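Local atomic coordinates of glycogen synthase (Cyanobacterium sp. CLg1, PDB entry 6GNF), a protein that is a glycogen or starch synthase of the GT-B glycosyltransferase type, with two Rossmann-like domains facing a cleft that holds ADP and a glycan. Residues V27-A32 and K119-K124; A62-Q67 and W103-V108; V168-H173 and L199-A204. All coordinates share one frame; numbering follows the deposited sequence.

Contact 1 (V27-A32 and K119-K124); sequences VSTEVA and KLYGPK. With GLC (alpha-D-glucopyranose), chain D.
Tyr121 reaches across to Thr29 and Glu30 with its phenol oxygen, and these three residues bury the most surface here. The hydroxyl sits between two polar partners, both at the edge of the ring and near its plane. Thr29 OG1 donates to Tyr121 OH at 2.7 Å. Tyr121 OH donates in turn to Glu30 OE2 at 2.8 Å. The two bonds form a short chain and fix the direction of the phenol O-H. The carboxylate accepts on its anti side, 20° out of its plane. Thr29 OG1 lies between its backbone N and carbonyl carbon (chi1 47°), which turns the hydroxyl to the ring edge. Glu30 is extended beyond CG and crosses the tyrosine at about a right angle. Its OE2 also bonds Thr37, its strongest polar partner.

In the Rossmann-like domain that carries the starch synthase catalytic family, segment 27-32 is the loop that leaves strand 23-27 and leads into helix 39-54. Segment 119-124 is a loop ahead of helix 132-144. Tyr121 belongs to the glycan pocket. One face of its ring lies against the glucose unit, with GLC C2 3.9 Å above the plane and offset toward the rim. The opposite face is covered by CB of its neighbour Leu120, over the ring centre. The branch CD2 of Leu120 turns to the other segment and meets the aliphatic part of Glu30, with Leu120 CD2 3.8 Å from Glu30 CG. Within its own loop, Ser28 OG donates to Glu30 O at 2.7 Å, from above the carbonyl plane.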
loop_
_atom_site.group_PDB
_atom_site.type_symbol
_atom_site.label_atom_id
_atom_site.label_comp_id
_atom_site.label_asym_id
_atom_site.label_seq_id
_atom_site.Cartn_x
_atom_site.Cartn_y
_atom_site.Cartn_z
ATOM N N VAL A 27 6.489 -9.759 -7.956
ATOM C CA VAL A 27 6.592 -8.765 -9.004
ATOM C C VAL A 27 5.779 -7.550 -8.576
ATOM O O VAL A 27 4.628 -7.674 -8.175
ATOM C CB VAL A 27 6.083 -9.328 -10.350
ATOM C CG1 VAL A 27 6.422 -8.384 -11.492
ATOM C CG2 VAL A 27 6.702 -10.694 -10.616
ATOM N N SER A 28 6.400 -6.377 -8.601
ATOM C CA SER A 28 5.697 -5.149 -8.247
ATOM C C SER A 28 6.380 -3.927 -8.811
ATOM O O SER A 28 7.504 -3.993 -9.283
ATOM C CB SER A 28 5.568 -4.997 -6.722
ATOM O OG SER A 28 6.785 -4.764 -6.086
ATOM N N THR A 29 5.711 -2.793 -8.672
ATOM C CA THR A 29 6.296 -1.501 -9.026
ATOM C C THR A 29 7.125 -0.913 -7.890
ATOM O O THR A 29 7.876 0.016 -8.119
ATOM C CB THR A 29 5.196 -0.490 -9.381
ATOM O OG1 THR A 29 4.173 -0.554 -8.376
ATOM C CG2 THR A 29 4.580 -0.843 -10.695
ATOM N N GLU A 30 6.951 -1.429 -6.671
ATOM C CA GLU A 30 7.568 -0.839 -5.490
ATOM C C GLU A 30 8.227 -1.902 -4.632
ATOM O O GLU A 30 7.612 -2.922 -4.341
ATOM C CB GLU A 30 6.506 -0.175 -4.619
ATOM C CG GLU A 30 6.003 1.162 -5.107
ATOM C CD GLU A 30 4.942 1.756 -4.187
ATOM O OE1 GLU A 30 5.012 1.587 -2.942
ATOM O OE2 GLU A 30 4.026 2.402 -4.737
ATOM N N VAL A 31 9.444 -1.619 -4.174
ATOM C CA VAL A 31 10.110 -2.434 -3.152
ATOM C C VAL A 31 10.873 -1.499 -2.216
ATOM O O VAL A 31 11.875 -0.912 -2.604
ATOM C CB VAL A 31 11.115 -3.448 -3.761
ATOM C CG1 VAL A 31 11.745 -4.287 -2.658
ATOM C CG2 VAL A 31 10.440 -4.350 -4.778
ATOM N N ALA A 32 10.388 -1.350 -0.990
ATOM C CA ALA A 32 11.074 -0.511 -0.016
ATOM C C ALA A 32 12.410 -1.152 0.334
ATOM O O ALA A 32 12.539 -2.370 0.291
ATOM C CB ALA A 32 10.230 -0.345 1.245
ATOM N N LYS A 119 7.639 10.286 -8.458
ATOM C CA LYS A 119 6.960 10.239 -9.756
ATOM C C LYS A 119 7.113 8.878 -10.448
ATOM O O LYS A 119 7.518 8.789 -11.613
ATOM C CB LYS A 119 7.456 11.383 -10.651
ATOM C CG LYS A 119 7.209 12.757 -10.047
ATOM C CD LYS A 119 8.116 13.815 -10.646
ATOM C CE LYS A 119 8.021 15.107 -9.854
ATOM N NZ LYS A 119 8.917 16.165 -10.395
ATOM N N LEU A 120 6.793 7.826 -9.701
ATOM C CA LEU A 120 6.759 6.464 -10.230
ATOM C C LEU A 120 5.629 6.278 -11.261
ATOM O O LEU A 120 5.835 5.653 -12.302
ATOM C CB LEU A 120 6.588 5.436 -9.097
ATOM C CG LEU A 120 7.832 5.007 -8.306
ATOM C CD1 LEU A 120 8.557 6.180 -7.656
ATOM C CD2 LEU A 120 7.437 3.978 -7.258
ATOM N N TYR A 121 4.447 6.829 -10.967
ATOM C CA TYR A 121 3.239 6.580 -11.774
ATOM C C TYR A 121 2.834 7.746 -12.685
ATOM O O TYR A 121 2.073 7.550 -13.636
ATOM C CB TYR A 121 2.068 6.190 -10.862
ATOM C CG TYR A 121 2.411 5.033 -9.952
ATOM C CD1 TYR A 121 2.613 3.752 -10.461
ATOM C CD2 TYR A 121 2.570 5.222 -8.587
ATOM C CE1 TYR A 121 2.959 2.692 -9.631
ATOM C CE2 TYR A 121 2.905 4.167 -7.755
ATOM C CZ TYR A 121 3.103 2.906 -8.280
ATOM O OH TYR A 121 3.437 1.877 -7.431
ATOM N N GLY A 122 3.334 8.946 -12.399
ATOM C CA GLY A 122 3.071 10.118 -13.236
ATOM C C GLY A 122 3.799 11.361 -12.747
ATOM O O GLY A 122 4.415 11.341 -11.686
ATOM N N PRO A 123 3.738 12.456 -13.522
ATOM C CA PRO A 123 4.438 13.696 -13.157
ATOM C C PRO A 123 3.793 14.469 -11.985
ATOM O O PRO A 123 4.499 14.891 -11.069
ATOM C CB PRO A 123 4.402 14.516 -14.456
ATOM C CG PRO A 123 3.223 14.009 -15.212
ATOM C CD PRO A 123 3.001 12.580 -14.796
ATOM N N LYS A 124 2.472 14.637 -12.031
ATOM C CA LYS A 124 1.711 15.340 -10.985
ATOM C C LYS A 124 1.195 14.346 -9.928
ATOM O O LYS A 124 1.546 13.165 -9.968
ATOM C CB LYS A 124 0.537 16.112 -11.613
ATOM C CG LYS A 124 0.781 17.590 -11.858
ATOM C CD LYS A 124 -0.527 18.280 -12.219
ATOM C CE LYS A 124 -0.342 19.772 -12.426
ATOM N NZ LYS A 124 0.555 20.063 -13.577
HETATM C C1 GLC D . -1.435 5.590 -8.575
HETATM C C2 GLC D . -1.225 4.100 -8.884
HETATM C C3 GLC D . -1.627 3.264 -7.673
HETATM C C4 GLC D . -0.851 3.725 -6.442
HETATM C C5 GLC D . -1.154 5.209 -6.199
HETATM C C6 GLC D . -0.495 5.786 -4.938
HETATM O O2 GLC D . -2.010 3.689 -10.009
HETATM O O3 GLC D . -1.411 1.872 -7.903
HETATM O O4 GLC D . -1.251 2.904 -5.339
HETATM O O5 GLC D . -0.755 5.955 -7.361
HETATM O O6 GLC D . 0.940 5.730 -5.000
#

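Contact 2 (A62-Q67 and W103-V108); sequences APRFDQ and WVDHHV. With SO4 (sulfate ion), chain G.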
loop_
_atom_site.group_PDB
_atom_site.type_symbol
_atom_site.label_atom_id
_atom_site.label_comp_id
_atom_site.label_asym_id
_atom_site.label_seq_id
_atom_site.Cartn_x
_atom_site.Cartn_y
_atom_site.Cartn_z
ATOM N N ALA A 62 11.218 -5.610 -10.029
ATOM C CA ALA A 62 10.572 -4.310 -10.120
ATOM C C ALA A 62 11.370 -3.421 -11.053
ATOM O O ALA A 62 12.509 -3.737 -11.385
ATOM C CB ALA A 62 10.490 -3.685 -8.746
ATOM N N PRO A 63 10.792 -2.290 -11.471
ATOM C CA PRO A 63 11.533 -1.404 -12.378
ATOM C C PRO A 63 12.713 -0.727 -11.710
ATOM O O PRO A 63 12.671 -0.438 -10.515
ATOM C CB PRO A 63 10.490 -0.352 -12.775
ATOM C CG PRO A 63 9.175 -1.019 -12.540
ATOM C CD PRO A 63 9.385 -1.872 -11.329
ATOM N N ARG A 64 13.766 -0.474 -12.473
ATOM C CA ARG A 64 14.918 0.281 -11.980
ATOM C C ARG A 64 14.662 1.775 -12.185
ATOM O O ARG A 64 15.043 2.360 -13.191
ATOM C CB ARG A 64 16.192 -0.167 -12.704
ATOM C CG ARG A 64 17.483 0.423 -12.161
ATOM C CD ARG A 64 18.653 -0.141 -12.942
ATOM N NE ARG A 64 19.931 0.381 -12.486
ATOM C CZ ARG A 64 20.760 1.143 -13.192
ATOM N NH1 ARG A 64 20.487 1.526 -14.431
ATOM N NH2 ARG A 64 21.891 1.532 -12.634
ATOM N N PHE A 65 13.993 2.388 -11.216
ATOM C CA PHE A 65 13.628 3.804 -11.294
ATOM C C PHE A 65 14.806 4.704 -11.010
ATOM O O PHE A 65 14.832 5.841 -11.474
ATOM C CB PHE A 65 12.487 4.126 -10.330
ATOM C CG PHE A 65 11.168 3.523 -10.728
ATOM C CD1 PHE A 65 10.574 3.863 -11.939
ATOM C CD2 PHE A 65 10.509 2.640 -9.893
ATOM C CE1 PHE A 65 9.356 3.316 -12.307
ATOM C CE2 PHE A 65 9.288 2.094 -10.257
ATOM C CZ PHE A 65 8.715 2.436 -11.466
ATOM N N ASP A 66 15.769 4.200 -10.242
ATOM C CA ASP A 66 17.007 4.921 -9.956
ATOM C C ASP A 66 18.208 4.004 -10.064
ATOM O O ASP A 66 18.069 2.790 -10.139
ATOM C CB ASP A 66 16.953 5.527 -8.549
ATOM C CG ASP A 66 15.981 6.688 -8.457
ATOM O OD1 ASP A 66 16.447 7.822 -8.703
ATOM O OD2 ASP A 66 14.770 6.478 -8.205
ATOM N N GLN A 67 19.392 4.598 -10.083
ATOM C CA GLN A 67 20.621 3.834 -10.157
ATOM C C GLN A 67 21.024 3.369 -8.768
ATOM O O GLN A 67 21.926 3.939 -8.171
ATOM C CB GLN A 67 21.714 4.683 -10.801
ATOM C CG GLN A 67 21.348 5.120 -12.203
ATOM C CD GLN A 67 22.487 5.808 -12.914
ATOM O OE1 GLN A 67 23.023 6.793 -12.426
ATOM N NE2 GLN A 67 22.859 5.296 -14.086
ATOM N N TRP A 103 16.148 -5.765 -10.813
ATOM C CA TRP A 103 15.637 -4.494 -11.291
ATOM C C TRP A 103 15.669 -4.449 -12.805
ATOM O O TRP A 103 16.709 -4.648 -13.433
ATOM C CB TRP A 103 16.488 -3.362 -10.751
ATOM C CG TRP A 103 16.734 -3.440 -9.287
ATOM C CD1 TRP A 103 17.897 -3.780 -8.679
ATOM C CD2 TRP A 103 15.795 -3.166 -8.239
ATOM N NE1 TRP A 103 17.753 -3.726 -7.316
ATOM C CE2 TRP A 103 16.479 -3.338 -7.019
ATOM C CE3 TRP A 103 14.459 -2.768 -8.214
ATOM C CZ2 TRP A 103 15.871 -3.155 -5.787
ATOM C CZ3 TRP A 103 13.841 -2.579 -6.972
ATOM C CH2 TRP A 103 14.548 -2.777 -5.778
ATOM N N VAL A 104 14.516 -4.164 -13.393
ATOM C CA VAL A 104 14.371 -4.123 -14.832
ATOM C C VAL A 104 14.763 -2.740 -15.324
ATOM O O VAL A 104 14.120 -1.751 -14.989
ATOM C CB VAL A 104 12.923 -4.437 -15.242
ATOM C CG1 VAL A 104 12.793 -4.474 -16.756
ATOM C CG2 VAL A 104 12.483 -5.760 -14.638
ATOM N N ASP A 105 15.797 -2.679 -16.154
ATOM C CA ASP A 105 16.352 -1.413 -16.593
ATOM C C ASP A 105 15.932 -1.068 -18.022
ATOM O O ASP A 105 16.106 -1.852 -18.950
ATOM C CB ASP A 105 17.870 -1.446 -16.514
ATOM C CG ASP A 105 18.512 -0.143 -16.983
ATOM O OD1 ASP A 105 18.349 0.922 -16.346
ATOM O OD2 ASP A 105 19.205 -0.188 -18.030
ATOM N N HIS A 106 15.400 0.140 -18.190
ATOM C CA HIS A 106 15.008 0.663 -19.492
ATOM C C HIS A 106 14.877 2.175 -19.392
ATOM O O HIS A 106 14.519 2.697 -18.344
ATOM C CB HIS A 106 13.673 0.068 -19.934
ATOM C CG HIS A 106 13.401 0.219 -21.394
ATOM N ND1 HIS A 106 12.910 1.381 -21.950
ATOM C CD2 HIS A 106 13.568 -0.645 -22.421
ATOM C CE1 HIS A 106 12.789 1.231 -23.255
ATOM N NE2 HIS A 106 13.181 0.008 -23.570
ATOM N N HIS A 107 15.124 2.860 -20.501
ATOM C CA HIS A 107 15.037 4.315 -20.564
ATOM C C HIS A 107 13.705 4.861 -19.997
ATOM O O HIS A 107 13.708 5.863 -19.311
ATOM C CB HIS A 107 15.329 4.779 -22.015
ATOM C CG HIS A 107 14.877 6.166 -22.334
ATOM N ND1 HIS A 107 15.679 7.270 -22.108
ATOM C CD2 HIS A 107 13.759 6.632 -22.941
ATOM C CE1 HIS A 107 15.055 8.360 -22.521
ATOM N NE2 HIS A 107 13.886 8.000 -23.024
ATOM N N VAL A 108 12.597 4.154 -20.201
ATOM C CA VAL A 108 11.291 4.648 -19.786
ATOM C C VAL A 108 11.071 4.554 -18.285
ATOM O O VAL A 108 10.102 5.119 -17.800
ATOM C CB VAL A 108 10.109 3.930 -20.500
ATOM C CG1 VAL A 108 10.277 3.991 -22.006
ATOM C CG2 VAL A 108 9.962 2.484 -20.038
HETATM S S SO4 G . 23.933 2.724 -16.010
HETATM O O1 SO4 G . 24.259 1.755 -17.088
HETATM O O2 SO4 G . 22.512 3.154 -16.066
HETATM O O3 SO4 G . 24.788 3.916 -16.197
HETATM O O4 SO4 G . 24.212 2.115 -14.690
HETATM O O HOH W 1 15.719 1.650 -15.819
#
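Two neighbouring parallel strands of the mixed sheet, 57-63 and 99-105, meet here at their C-terminal ends. Ala62 pairs with Trp103, and Pro63 with Val104. Val104 N donates to Ala62 O at 2.9 Å, and Arg64 N donates to Val104 O at 2.8 Å. Trp103 CA also points its hydrogen at Ala62 O. On the face of Ala62 and Trp103, the methyl CB of Ala62 touches the indole at Trp103 CZ3, 3.9 Å away. The indole N-H goes to Ser94.

This is one flank of the Rossmann-like sheet, where the antiparallel strands 72-82 and 85-96 lie beyond strand 99-105, with 72-82 at the edge. Past the last pair, Arg64 is the centre of an inverse gamma turn. Its side chain runs straight from CG to NE and lies beside Asp105, pointing the same way. CG stands opposite the backbone N in both residues (chi1 -173° and 179°). Arg64 NH1 forms a salt bridge to Asp105 OD1 at 2.9 Å. The oxygen lies in the guanidinium plane, but the nitrogen meets the carboxylate from 65° above its plane. The other oxygen, Asp105 OD2, pairs with Arg90. A sulfate ion, probably from the crystallisation liquor, takes bonds from Arg64 NH1 to O2 at 3.1 Å and from Arg64 NH2 to O4 at 3.2 Å. Arg90 binds it too.

Contact 3 (V168-H173 and L199-A204); sequences VCNDWH and LLHNIA. With AC1 (4,6-dideoxy-4-{[(1S,4R,5S,6S)-4,5,6-trihydroxy-3-(hydroxymethyl)cyclohex-2-en-1-yl]amino}-alpha-D-glucopyranose), chain B; GLC (alpha-D-glucopyranose), chain D.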
loop_
_atom_site.group_PDB
_atom_site.type_symbol
_atom_site.label_atom_id
_atom_site.label_comp_id
_atom_site.label_asym_id
_atom_site.label_seq_id
_atom_site.Cartn_x
_atom_site.Cartn_y
_atom_site.Cartn_z
ATOM N N VAL A 168 4.137 -14.041 -7.630
ATOM C CA VAL A 168 3.204 -13.219 -6.860
ATOM C C VAL A 168 3.102 -11.840 -7.510
ATOM O O VAL A 168 4.052 -11.049 -7.500
ATOM C CB VAL A 168 3.639 -13.087 -5.391
ATOM C CG1 VAL A 168 2.620 -12.277 -4.602
ATOM C CG2 VAL A 168 3.788 -14.461 -4.755
ATOM N N CYS A 169 1.960 -11.597 -8.146
ATOM C CA CYS A 169 1.689 -10.355 -8.855
ATOM C C CYS A 169 0.990 -9.379 -7.921
ATOM O O CYS A 169 -0.134 -9.624 -7.487
ATOM C CB CYS A 169 0.794 -10.645 -10.053
ATOM S SG CYS A 169 1.440 -12.002 -11.062
ATOM N N ASN A 170 1.662 -8.271 -7.634
ATOM C CA ASN A 170 1.141 -7.281 -6.715
ATOM C C ASN A 170 0.396 -6.191 -7.459
ATOM O O ASN A 170 0.958 -5.515 -8.306
ATOM C CB ASN A 170 2.284 -6.695 -5.890
ATOM C CG ASN A 170 2.861 -7.706 -4.933
ATOM O OD1 ASN A 170 2.363 -7.889 -3.829
ATOM N ND2 ASN A 170 3.914 -8.396 -5.361
ATOM N N ASP A 171 -0.902 -6.081 -7.184
ATOM C CA ASP A 171 -1.750 -5.010 -7.693
ATOM C C ASP A 171 -1.900 -4.980 -9.219
ATOM O O ASP A 171 -1.395 -5.865 -9.936
ATOM C CB ASP A 171 -1.289 -3.646 -7.156
ATOM C CG ASP A 171 -2.141 -3.151 -5.971
ATOM O OD1 ASP A 171 -3.247 -3.655 -5.688
ATOM O OD2 ASP A 171 -1.639 -2.238 -5.303
ATOM N N TRP A 172 -2.663 -4.001 -9.704
ATOM C CA TRP A 172 -3.053 -3.973 -11.105
ATOM C C TRP A 172 -1.872 -3.873 -12.070
ATOM O O TRP A 172 -1.965 -4.357 -13.194
ATOM C CB TRP A 172 -4.057 -2.851 -11.369
ATOM C CG TRP A 172 -3.482 -1.482 -11.302
ATOM C CD1 TRP A 172 -3.457 -0.658 -10.214
ATOM C CD2 TRP A 172 -2.855 -0.758 -12.366
ATOM N NE1 TRP A 172 -2.842 0.532 -10.531
ATOM C CE2 TRP A 172 -2.467 0.496 -11.849
ATOM C CE3 TRP A 172 -2.580 -1.047 -13.702
ATOM C CZ2 TRP A 172 -1.831 1.458 -12.628
ATOM C CZ3 TRP A 172 -1.940 -0.092 -14.471
ATOM C CH2 TRP A 172 -1.573 1.146 -13.931
ATOM N N HIS A 173 -0.773 -3.262 -11.634
ATOM C CA HIS A 173 0.377 -3.000 -12.519
ATOM C C HIS A 173 0.951 -4.267 -13.130
ATOM O O HIS A 173 1.498 -4.241 -14.236
ATOM C CB HIS A 173 1.516 -2.292 -11.777
ATOM C CG HIS A 173 1.068 -1.171 -10.896
ATOM N ND1 HIS A 173 0.831 -1.338 -9.547
ATOM C CD2 HIS A 173 0.817 0.132 -11.170
ATOM C CE1 HIS A 173 0.441 -0.186 -9.032
ATOM N NE2 HIS A 173 0.423 0.721 -9.995
ATOM N N LEU A 199 -1.970 -10.859 -5.788
ATOM C CA LEU A 199 -2.034 -10.258 -4.460
ATOM C C LEU A 199 -2.541 -8.842 -4.582
ATOM O O LEU A 199 -1.848 -7.961 -5.088
ATOM C CB LEU A 199 -0.674 -10.282 -3.768
ATOM C CG LEU A 199 -0.626 -9.715 -2.340
ATOM C CD1 LEU A 199 -1.707 -10.327 -1.458
ATOM C CD2 LEU A 199 0.739 -9.935 -1.712
ATOM N N LEU A 200 -3.762 -8.632 -4.101
ATOM C CA LEU A 200 -4.439 -7.357 -4.227
ATOM C C LEU A 200 -4.184 -6.509 -2.990
ATOM O O LEU A 200 -4.428 -6.959 -1.865
ATOM C CB LEU A 200 -5.940 -7.589 -4.396
ATOM C CG LEU A 200 -6.827 -6.346 -4.326
ATOM C CD1 LEU A 200 -6.598 -5.457 -5.543
ATOM C CD2 LEU A 200 -8.293 -6.745 -4.204
ATOM N N HIS A 201 -3.662 -5.302 -3.195
ATOM C CA HIS A 201 -3.444 -4.360 -2.096
ATOM C C HIS A 201 -4.484 -3.256 -2.053
ATOM O O HIS A 201 -4.697 -2.687 -1.000
ATOM C CB HIS A 201 -2.056 -3.730 -2.183
ATOM C CG HIS A 201 -0.944 -4.724 -2.128
ATOM N ND1 HIS A 201 -0.216 -4.955 -0.987
ATOM C CD2 HIS A 201 -0.438 -5.553 -3.075
ATOM C CE1 HIS A 201 0.689 -5.884 -1.230
ATOM N NE2 HIS A 201 0.582 -6.258 -2.493
ATOM N N ASN A 202 -5.092 -2.940 -3.196
ATOM C CA ASN A 202 -6.067 -1.857 -3.289
ATOM C C ASN A 202 -6.939 -1.985 -4.528
ATOM O O ASN A 202 -6.439 -1.843 -5.651
ATOM C CB ASN A 202 -5.356 -0.500 -3.317
ATOM C CG ASN A 202 -6.274 0.653 -2.904
ATOM O OD1 ASN A 202 -7.455 0.703 -3.259
ATOM N ND2 ASN A 202 -5.740 1.570 -2.143
ATOM N N ILE A 203 -8.233 -2.211 -4.310
ATOM C CA ILE A 203 -9.192 -2.470 -5.383
ATOM C C ILE A 203 -9.642 -1.201 -6.100
ATOM O O ILE A 203 -10.272 -1.288 -7.152
ATOM C CB ILE A 203 -10.431 -3.230 -4.839
ATOM C CG1 ILE A 203 -11.224 -3.913 -5.956
ATOM C CG2 ILE A 203 -11.357 -2.307 -4.064
ATOM C CD1 ILE A 203 -10.720 -5.287 -6.307
ATOM N N ALA A 204 -9.325 -0.032 -5.558
ATOM C CA ALA A 204 -9.747 1.221 -6.178
ATOM C C ALA A 204 -9.040 1.457 -7.515
ATOM O O ALA A 204 -9.578 2.115 -8.392
ATOM C CB ALA A 204 -9.509 2.398 -5.253
HETATM C C1 AC1 B . -0.177 2.228 -4.685
HETATM O O2 AC1 B . -1.052 0.178 -5.669
HETATM C C2 AC1 B . -0.565 0.767 -4.447
HETATM C C4A AC1 B . -2.515 -1.405 2.297
HETATM C C3 AC1 B . -1.602 0.630 -3.330
HETATM O O3 AC1 B . -1.753 -0.768 -3.066
HETATM C C4 AC1 B . -1.179 1.397 -2.057
HETATM N N4A AC1 B . -2.134 1.302 -0.928
HETATM C C5 AC1 B . -0.933 2.855 -2.476
HETATM O O5 AC1 B . 0.116 2.901 -3.452
HETATM C C6 AC1 B . -0.519 3.751 -1.320
HETATM C C1B AC1 B . -2.599 0.061 -0.303
HETATM C C2B AC1 B . -3.671 0.248 0.811
HETATM O O2B AC1 B . -4.145 1.585 0.932
HETATM C C3B AC1 B . -3.247 -0.098 2.221
HETATM O O3B AC1 B . -4.409 -0.216 3.041
HETATM O O4 AC1 B . -1.999 -1.500 3.629
HETATM C C5B AC1 B . -1.399 -1.454 1.286
HETATM C C7B AC1 B . -1.421 -0.762 0.158
HETATM C C6B AC1 B . -0.240 -2.362 1.551
HETATM O O6B AC1 B . -0.769 -3.684 1.674
HETATM C C1 GLC D . -1.435 5.590 -8.575
HETATM C C2 GLC D . -1.225 4.100 -8.884
HETATM C C3 GLC D . -1.627 3.264 -7.673
HETATM C C4 GLC D . -0.851 3.725 -6.442
HETATM C C5 GLC D . -1.154 5.209 -6.199
HETATM C C6 GLC D . -0.495 5.786 -4.938
HETATM O O2 GLC D . -2.010 3.689 -10.009
HETATM O O3 GLC D . -1.411 1.872 -7.903
HETATM O O4 GLC D . -1.251 2.904 -5.339
HETATM O O5 GLC D . -0.755 5.955 -7.361
HETATM O O6 GLC D . 0.940 5.730 -5.000
HETATM O O HOH W 2 -4.609 -2.671 -7.947
#
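Asn170 and His201 cross obliquely, their amide and ring planes 38° apart. They stand where two parallel strands of a beta-alpha-beta unit, 166-170 and 195-200 joined through helix 177-186, run out into the glycan pocket of this Rossmann-like domain. His201 NE2 donates to Asn170 OD1 at 2.8 Å. The bond is nearly straight (169°) and lies on a lone pair in the carbonyl plane. The amide nitrogen of Asn170 is held by Val27 O, so both ends of the amide are tied and its flip is fixed. At the other edge of the imidazole, His201 ND1 shares a hydrogen bond with O6B of the bound AC1 at 3.0 Å. The ring is therefore gripped near its plane by protein at one nitrogen and ligand at the other. Asn170 also lies alongside Leu199, whose CD2 packs against OD1.

The strands pair through Leu199 N to Cys169 O, and Asp171 N to Leu199 O. Beyond them Asp171 divides its carboxylate between protein and ligand. Asp171 OD1 accepts from His201 N at 3.0 Å, a donor well above the carboxylate plane. Asn202 N reaches the same oxygen at 3.2 Å on its syn lone pair. These two amides hold the carboxylate in place. Asp171 OD2 accepts from two AC1 hydroxyls. Trp172 NE1 donates to O3 of the glucose unit. In the loop beyond, Asn202 forms an Asx turn, its OD1 accepting from Ala204 N at 3.1 Å.

All three contacts lie in the domain that carries the starch synthase catalytic family, around one mixed sheet. Along the chain, contact 2 falls between the two segments of contact 1, and contact 3 follows both. Strand 23-27 stands in the middle of the group, between strand 57-63 of contact 2 and strand 166-170 of contact 3. Contact 1 touches both others: its centre is about 11 Å from that of contact 2 and about 13 Å from that of contact 3. The centres of contacts 2 and 3 are about 20 Å apart, and the two do not touch. Contacts 1 and 3 both reach the same glucose unit, so the loop of Tyr121 and the loops after strands 166-170 and 195-200 contribute to one glycan pocket, while contact 2 lies farther out.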